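Long-range contacts in toxin-like protein (Paenibacillus larvae subsp. larvae BRL-230010, PDB 5DZQ), which probably transfers ADP-ribose from NAD+ to a protein of the host cell, as a C3-like mono-ADP-ribosyltransferase toxin of a bacterium: residues B[44-49]-B[169-173]; B[137-143]-B[179-185]; B[116-121]-B[194-198]. All blocks are in the same frame, centred on the assembly; numbering follows the deposited sequence.

Contact 1. Residues B[44-49]-B[169-173]; sequences VKEYTA and VDKIS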
# COMPACT_ATOMS: atom_id res chain seq x y z
N VAL B 44 -3.08 3.77 17.21
CA VAL B 44 -2.74 2.51 16.55
C VAL B 44 -3.59 2.33 15.29
O VAL B 44 -3.08 1.96 14.23
CB VAL B 44 -2.91 1.30 17.49
CG1 VAL B 44 -2.80 -0.00 16.71
CG2 VAL B 44 -1.84 1.35 18.58
N LYS B 45 -4.88 2.62 15.40
CA LYS B 45 -5.76 2.55 14.24
C LYS B 45 -5.40 3.60 13.18
O LYS B 45 -5.49 3.32 11.98
CB LYS B 45 -7.21 2.71 14.66
CG LYS B 45 -7.75 1.52 15.44
CD LYS B 45 -9.26 1.56 15.47
CE LYS B 45 -9.83 0.50 16.38
NZ LYS B 45 -11.32 0.60 16.41
N GLU B 46 -5.01 4.79 13.63
CA GLU B 46 -4.56 5.84 12.71
C GLU B 46 -3.40 5.33 11.86
O GLU B 46 -3.42 5.46 10.63
CB GLU B 46 -4.13 7.12 13.45
CG GLU B 46 -3.62 8.22 12.49
CD GLU B 46 -3.30 9.54 13.18
OE1 GLU B 46 -2.33 10.21 12.77
OE2 GLU B 46 -4.03 9.92 14.12
N TYR B 47 -2.40 4.76 12.53
CA TYR B 47 -1.24 4.17 11.86
C TYR B 47 -1.65 3.09 10.87
O TYR B 47 -1.24 3.11 9.70
CB TYR B 47 -0.22 3.55 12.85
CG TYR B 47 0.76 2.67 12.09
CD1 TYR B 47 1.83 3.23 11.40
CD2 TYR B 47 0.55 1.30 11.96
CE1 TYR B 47 2.69 2.42 10.64
CE2 TYR B 47 1.38 0.51 11.20
CZ TYR B 47 2.45 1.08 10.53
OH TYR B 47 3.28 0.27 9.78
N THR B 48 -2.44 2.12 11.33
CA THR B 48 -2.70 0.94 10.48
C THR B 48 -3.43 1.37 9.21
O THR B 48 -3.23 0.77 8.15
CB THR B 48 -3.52 -0.15 11.22
OG1 THR B 48 -4.76 0.40 11.66
CG2 THR B 48 -2.75 -0.68 12.43
N ALA B 49 -4.24 2.42 9.29
CA ALA B 49 -4.99 2.90 8.12
C ALA B 49 -4.22 3.91 7.26
O ALA B 49 -4.63 4.26 6.16
CB ALA B 49 -6.33 3.52 8.57
N VAL B 169 -3.47 -6.26 15.29
CA VAL B 169 -4.31 -5.15 14.87
C VAL B 169 -5.35 -5.59 13.84
O VAL B 169 -5.19 -6.63 13.20
CB VAL B 169 -3.45 -4.03 14.27
CG1 VAL B 169 -2.46 -3.52 15.30
CG2 VAL B 169 -2.72 -4.53 13.03
N ASP B 170 -6.42 -4.81 13.70
CA ASP B 170 -7.41 -5.05 12.66
C ASP B 170 -6.78 -4.85 11.29
O ASP B 170 -6.09 -3.86 11.06
CB ASP B 170 -8.61 -4.12 12.83
CG ASP B 170 -9.35 -4.35 14.14
OD1 ASP B 170 -10.10 -5.34 14.23
OD2 ASP B 170 -9.18 -3.54 15.08
N LYS B 171 -6.98 -5.81 10.39
CA LYS B 171 -6.44 -5.68 9.04
C LYS B 171 -7.28 -4.66 8.29
O LYS B 171 -8.50 -4.59 8.49
CB LYS B 171 -6.43 -7.03 8.32
CG LYS B 171 -5.64 -7.06 7.01
CD LYS B 171 -5.61 -8.47 6.41
CE LYS B 171 -4.52 -8.63 5.36
NZ LYS B 171 -3.20 -8.91 5.98
N ILE B 172 -6.65 -3.84 7.46
CA ILE B 172 -7.40 -2.85 6.68
C ILE B 172 -7.76 -3.39 5.29
O ILE B 172 -8.01 -2.61 4.37
CB ILE B 172 -6.61 -1.53 6.52
CG1 ILE B 172 -5.26 -1.78 5.86
CG2 ILE B 172 -6.43 -0.85 7.87
CD1 ILE B 172 -4.55 -0.52 5.42
N SER B 173 -7.80 -4.71 5.16
CA SER B 173 -8.24 -5.34 3.92
C SER B 173 -9.53 -6.13 4.15
O SER B 173 -9.96 -6.90 3.28
CB SER B 173 -7.16 -6.26 3.36
OG SER B 173 -7.24 -7.55 3.94
O HOH W 1 -6.43 -1.45 12.41

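Contact 2. Residues B[137-143]-B[179-185]; sequences GYLSTSI and YELLLPR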
# COMPACT_ATOMS: atom_id res chain seq x y z
N GLY B 137 10.84 1.50 9.43
CA GLY B 137 9.43 1.75 9.65
C GLY B 137 8.86 0.76 10.65
O GLY B 137 9.56 -0.14 11.10
N TYR B 138 7.59 0.94 11.01
CA TYR B 138 6.87 -0.07 11.77
C TYR B 138 6.70 -1.27 10.85
O TYR B 138 6.64 -1.12 9.63
CB TYR B 138 5.51 0.44 12.24
CG TYR B 138 5.62 1.54 13.28
CD1 TYR B 138 5.81 1.23 14.63
CD2 TYR B 138 5.60 2.87 12.91
CE1 TYR B 138 5.93 2.24 15.59
CE2 TYR B 138 5.72 3.87 13.86
CZ TYR B 138 5.89 3.55 15.19
OH TYR B 138 6.02 4.57 16.12
N LEU B 139 6.62 -2.46 11.43
CA LEU B 139 6.63 -3.66 10.61
C LEU B 139 5.30 -4.40 10.72
O LEU B 139 5.07 -5.14 11.68
CB LEU B 139 7.80 -4.54 11.04
CG LEU B 139 8.06 -5.85 10.29
CD1 LEU B 139 8.21 -5.58 8.82
CD2 LEU B 139 9.31 -6.51 10.85
N SER B 140 4.43 -4.19 9.73
CA SER B 140 3.14 -4.89 9.69
C SER B 140 3.33 -6.21 8.96
O SER B 140 3.98 -6.25 7.91
CB SER B 140 2.07 -4.06 8.98
OG SER B 140 2.04 -2.75 9.53
N THR B 141 2.77 -7.28 9.51
CA THR B 141 2.94 -8.61 8.94
C THR B 141 1.60 -9.34 8.91
O THR B 141 0.71 -9.04 9.71
CB THR B 141 3.94 -9.43 9.74
OG1 THR B 141 3.46 -9.63 11.08
CG2 THR B 141 5.30 -8.71 9.80
N SER B 142 1.45 -10.27 7.97
CA SER B 142 0.21 -11.02 7.85
C SER B 142 0.38 -12.40 8.48
O SER B 142 1.49 -12.91 8.62
CB SER B 142 -0.22 -11.16 6.38
OG SER B 142 -0.29 -9.90 5.74
N ILE B 143 -0.75 -12.99 8.86
CA ILE B 143 -0.80 -14.28 9.53
C ILE B 143 -1.50 -15.28 8.61
O ILE B 143 -2.58 -14.99 8.10
CB ILE B 143 -1.58 -14.19 10.86
CG1 ILE B 143 -0.92 -13.19 11.81
CG2 ILE B 143 -1.68 -15.55 11.51
CD1 ILE B 143 -1.93 -12.33 12.55
N TYR B 179 -6.90 -10.12 11.11
CA TYR B 179 -5.85 -9.47 11.89
C TYR B 179 -4.49 -9.47 11.21
O TYR B 179 -4.17 -10.34 10.41
CB TYR B 179 -5.68 -10.15 13.25
CG TYR B 179 -6.89 -10.08 14.15
CD1 TYR B 179 -7.30 -8.87 14.69
CD2 TYR B 179 -7.61 -11.22 14.47
CE1 TYR B 179 -8.41 -8.80 15.52
CE2 TYR B 179 -8.71 -11.17 15.30
CZ TYR B 179 -9.10 -9.95 15.82
OH TYR B 179 -10.20 -9.89 16.65
N GLU B 180 -3.68 -8.48 11.57
CA GLU B 180 -2.27 -8.47 11.23
C GLU B 180 -1.48 -8.35 12.53
O GLU B 180 -2.05 -8.00 13.58
CB GLU B 180 -1.92 -7.31 10.29
CG GLU B 180 -2.53 -7.45 8.89
CD GLU B 180 -1.94 -6.48 7.88
OE1 GLU B 180 -1.18 -5.57 8.28
OE2 GLU B 180 -2.22 -6.62 6.67
N LEU B 181 -0.19 -8.65 12.48
CA LEU B 181 0.67 -8.49 13.63
C LEU B 181 1.61 -7.32 13.39
O LEU B 181 2.33 -7.27 12.38
CB LEU B 181 1.44 -9.78 13.92
CG LEU B 181 2.28 -9.76 15.21
CD1 LEU B 181 1.41 -9.52 16.45
CD2 LEU B 181 3.07 -11.04 15.36
N LEU B 182 1.59 -6.36 14.30
CA LEU B 182 2.33 -5.12 14.13
C LEU B 182 3.54 -5.13 15.03
O LEU B 182 3.42 -5.28 16.25
CB LEU B 182 1.44 -3.91 14.44
CG LEU B 182 2.14 -2.55 14.37
CD1 LEU B 182 2.66 -2.28 12.96
CD2 LEU B 182 1.18 -1.46 14.82
N LEU B 183 4.72 -4.98 14.44
CA LEU B 183 5.94 -4.99 15.24
C LEU B 183 6.49 -3.58 15.35
O LEU B 183 6.20 -2.73 14.50
CB LEU B 183 6.98 -5.94 14.62
CG LEU B 183 6.92 -7.39 15.12
CD1 LEU B 183 5.71 -8.10 14.55
CD2 LEU B 183 8.19 -8.16 14.81
N PRO B 184 7.27 -3.30 16.42
CA PRO B 184 7.88 -1.98 16.60
C PRO B 184 8.72 -1.52 15.40
O PRO B 184 9.24 -2.33 14.63
CB PRO B 184 8.79 -2.18 17.83
CG PRO B 184 8.16 -3.29 18.60
CD PRO B 184 7.54 -4.20 17.56
N ARG B 185 8.85 -0.22 15.26
CA ARG B 185 9.81 0.33 14.32
C ARG B 185 11.22 -0.06 14.80
O ARG B 185 11.41 -0.45 15.96
CB ARG B 185 9.66 1.85 14.21
CG ARG B 185 10.09 2.60 15.46
CD ARG B 185 9.78 4.07 15.33
NE ARG B 185 10.20 4.82 16.51
CZ ARG B 185 11.36 5.44 16.63
NH1 ARG B 185 12.25 5.43 15.64
NH2 ARG B 185 11.64 6.10 17.74
O HOH W 2 10.36 -2.47 12.24
O HOH W 3 -3.10 -11.28 8.07

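Contact 3. Residues B[116-121]-B[194-198]; sequences VNRELF and MYIIV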
# COMPACT_ATOMS: atom_id res chain seq x y z
N VAL B 116 14.12 -14.98 -12.07
CA VAL B 116 15.16 -14.33 -11.28
C VAL B 116 16.51 -14.47 -11.95
O VAL B 116 16.91 -15.56 -12.34
CB VAL B 116 15.25 -14.91 -9.86
CG1 VAL B 116 16.34 -14.19 -9.06
CG2 VAL B 116 13.93 -14.81 -9.15
N ASN B 117 17.21 -13.34 -12.08
CA ASN B 117 18.59 -13.31 -12.56
C ASN B 117 19.49 -14.12 -11.62
O ASN B 117 19.78 -13.69 -10.51
CB ASN B 117 19.07 -11.86 -12.67
CG ASN B 117 20.38 -11.73 -13.42
OD1 ASN B 117 21.32 -12.50 -13.22
ND2 ASN B 117 20.46 -10.73 -14.30
N ARG B 118 19.92 -15.29 -12.08
CA ARG B 118 20.64 -16.22 -11.21
C ARG B 118 21.97 -15.67 -10.71
O ARG B 118 22.29 -15.78 -9.52
CB ARG B 118 20.85 -17.55 -11.93
CG ARG B 118 19.57 -18.36 -12.15
CD ARG B 118 18.74 -18.44 -10.87
NE ARG B 118 17.67 -19.45 -10.94
CZ ARG B 118 16.40 -19.20 -11.28
NH1 ARG B 118 16.01 -17.98 -11.60
NH2 ARG B 118 15.52 -20.19 -11.31
N GLU B 119 22.76 -15.07 -11.60
CA GLU B 119 24.05 -14.53 -11.20
C GLU B 119 23.88 -13.37 -10.22
O GLU B 119 24.59 -13.29 -9.22
CB GLU B 119 24.85 -14.06 -12.42
CG GLU B 119 26.31 -13.77 -12.09
CD GLU B 119 27.06 -13.12 -13.24
OE1 GLU B 119 27.26 -13.79 -14.28
OE2 GLU B 119 27.44 -11.94 -13.10
N LEU B 120 22.92 -12.49 -10.49
CA LEU B 120 22.69 -11.37 -9.60
C LEU B 120 22.06 -11.80 -8.28
O LEU B 120 22.28 -11.16 -7.25
CB LEU B 120 21.80 -10.32 -10.27
CG LEU B 120 21.90 -8.94 -9.60
CD1 LEU B 120 23.28 -8.32 -9.85
CD2 LEU B 120 20.79 -8.01 -10.04
N PHE B 121 21.27 -12.88 -8.29
CA PHE B 121 20.68 -13.36 -7.05
C PHE B 121 21.79 -13.81 -6.11
O PHE B 121 21.76 -13.52 -4.91
CB PHE B 121 19.70 -14.50 -7.29
CG PHE B 121 19.10 -15.06 -6.03
CD1 PHE B 121 18.10 -14.36 -5.36
CD2 PHE B 121 19.52 -16.28 -5.52
CE1 PHE B 121 17.54 -14.87 -4.19
CE2 PHE B 121 18.96 -16.79 -4.35
CZ PHE B 121 17.97 -16.08 -3.69
N MET B 194 17.85 -17.67 2.23
CA MET B 194 17.33 -16.91 1.10
C MET B 194 17.39 -17.77 -0.15
O MET B 194 18.44 -18.32 -0.47
CB MET B 194 18.14 -15.62 0.94
CG MET B 194 17.47 -14.54 0.16
SD MET B 194 18.34 -12.96 0.40
CE MET B 194 17.56 -11.98 -0.87
N TYR B 195 16.27 -17.90 -0.86
CA TYR B 195 16.26 -18.74 -2.06
C TYR B 195 15.14 -18.40 -3.01
O TYR B 195 14.23 -17.64 -2.69
CB TYR B 195 16.18 -20.24 -1.70
CG TYR B 195 15.01 -20.62 -0.79
CD1 TYR B 195 15.13 -20.51 0.59
CD2 TYR B 195 13.82 -21.09 -1.31
CE1 TYR B 195 14.09 -20.86 1.43
CE2 TYR B 195 12.76 -21.45 -0.48
CZ TYR B 195 12.91 -21.33 0.89
OH TYR B 195 11.88 -21.67 1.73
N ILE B 196 15.23 -18.98 -4.20
CA ILE B 196 14.24 -18.78 -5.24
C ILE B 196 13.23 -19.91 -5.26
O ILE B 196 13.59 -21.07 -5.39
CB ILE B 196 14.90 -18.70 -6.63
CG1 ILE B 196 15.93 -17.56 -6.67
CG2 ILE B 196 13.85 -18.56 -7.72
CD1 ILE B 196 16.90 -17.68 -7.83
N ILE B 197 11.95 -19.57 -5.14
CA ILE B 197 10.90 -20.57 -5.29
C ILE B 197 10.41 -20.55 -6.74
O ILE B 197 9.94 -19.52 -7.24
CB ILE B 197 9.73 -20.31 -4.33
CG1 ILE B 197 10.22 -20.31 -2.89
CG2 ILE B 197 8.66 -21.37 -4.50
CD1 ILE B 197 9.12 -20.00 -1.88
N VAL B 198 10.53 -21.69 -7.40
CA VAL B 198 10.12 -21.82 -8.80
C VAL B 198 8.69 -22.32 -8.88
O VAL B 198 8.43 -23.47 -8.51
CB VAL B 198 11.06 -22.79 -9.55
CG1 VAL B 198 10.66 -22.89 -11.02
CG2 VAL B 198 12.49 -22.33 -9.40

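Contact 1. Residues B[44-49]-B[169-173]
V44 meets V169 through one methyl each: the two CG1 atoms lie 3.8 Å apart, and the side chains cross at a slant. The V44 methyl gets there because CG1 stands anti to the backbone N (chi1 169°), and two short, branched residues fit where helix and strand come close. One position on, K45 extends its chain toward D170. Its NZ stays 4.8 Å from D170 OD2, too far for a salt bridge, and OD2 is held by a hydrogen bond from Y29 instead. T48, a turn further along the helix, does two jobs. Its CG2 runs alongside V169 in the opposite direction, 3.9 Å from V169 CB, while its OG1 belongs to the polar side. With chi1 at 58°, OG1 sits between the backbone N and the carbonyl carbon and faces back along the helix, 3.0 Å from K45 O. The same hydroxyl is hydrogen-bonded to a water 2.6 Å from OG1, and this water donates to D170 O at 2.8 Å; a threonine suits this place, with a methyl for the valine and a hydroxyl for the water. I172 brings its CD1 to within 3.3 Å of T48 O. The short side chain of A49 is consistent with I172 CG2 lying only 4.0 Å from A49 CA. No direct hydrogen bond joins the two segments, so the helix rests on apolar contacts and one bridging water. Helix 38-49 thus lies against strand 167-170, an outer strand of a three-stranded antiparallel sheet. W32 of helix 29-35 touches both V44 and V169, helix 69-83 packs on V44 through L78 and A81, and M151 of the second subunit packs on A49 and I172.

Contact 2. Residues B[137-143]-B[179-185]
R185 lays its CB squarely over the ring of Y138, 4.0 Å from the centroid and 12° off the normal, a CH-pi contact in which the arginine's aliphatic part is the bump and the flat tyrosine its bed. L183 O lies at the edge of the same ring, in its plane. Beyond this clasp the segments run as antiparallel strands. L139 and L183 form a hydrogen-bonded pair (L139 N to L183 O 3.1 Å, L183 N to L139 O 2.8 Å), their CB atoms pressed together on one face. T141 and L181 repeat the pattern. Here L181 O is gripped twice, by T141 N and by T141 OG1 (each 2.9 Å), from opposite faces of the carbonyl plane; chi1 of 63° turns OG1 to this carbonyl, and a threonine can thus add a side-chain bond to the backbone ladder. On the other face, L182 CD1 fits beside small S140, 3.5 Å from its OG. E180 rests its CB 3.2 Å from T141 O, and its OE2 makes a salt bridge to K171 NZ. I143 extends CD1 over the neighbouring backbone, 3.7 Å from Y179 O. S140-T141-S142 is consistent with the STS motif of C3-like toxins, and E180 is probably the Glu of their Gln-X-Glu motif. Strand 91-97 touches L139, T141 and L181, strand 167-170 flanks 179-183 on its other edge, and helix 69-83 packs on Y138 and R185.

Contact 3. Residues B[116-121]-B[194-198]
I196 lies against one face of the F121 ring, its CG1 3.7 Å from the centroid and almost on the ring normal, so the aliphatic C-H groups face the pi cloud. In F121, chi1 of 179° sends the ring toward the strand and chi2 of 75° turns its face to I196. The ring's far end reaches the strand itself: CZ lies 3.6 Å from Y195 CA, with M194 CG near by. I196 CD1, at the end of an extended isoleucine arm, is the common meeting point. V116 comes to it tip to tip, CG1 to CD1 at 3.7 Å. R118 bends at chi2 (-47°), which brings its head back to V116, the chain crossing I196 at a slant; its CD stops 3.6 Å from I196 CD1, and the same methyl sits over one face of the guanidinium. The orientation of that group is fixed by a bond from NH1 to V116 O, 2.7 Å long, in the carbonyl plane on a lone pair, and by a salt bridge to E203. N117 caps the helix start, its OD1 accepting from L120 N. The beginning of helix 118-128 and V116 just before it thus pack on the end of strand 187-198, in the five-stranded sheet. With no hydrogen bond between the segments, the join depends on shape and apolar surface: V116 and F121 are buried, and with I196 they probably keep water from much of it, while the arginine lends its hydrocarbon stem, its charge answered by E203.

In the fold
Contacts 1 and 2 are neighbours, their centres about 10 Å apart, and share the three-stranded sheet 139-142, 179-183, 167-170. The salt bridge from K171 to E180 and the backbone bond from V169 to E180 join them directly. Contact 3 stands off, its centre about 33 Å from that of contact 1 and about 26 Å from that of contact 2, at the far end of strand 187-198 in the five-stranded sheet. Along the chain, contact 1 interlocks with both others, whereas both segments of contact 2 fall between those of contact 3. Contacts 1 and 3 lie on opposite sides of the chain's centre, with contact 2 near the middle of one ADP-ribosyltransferase fold.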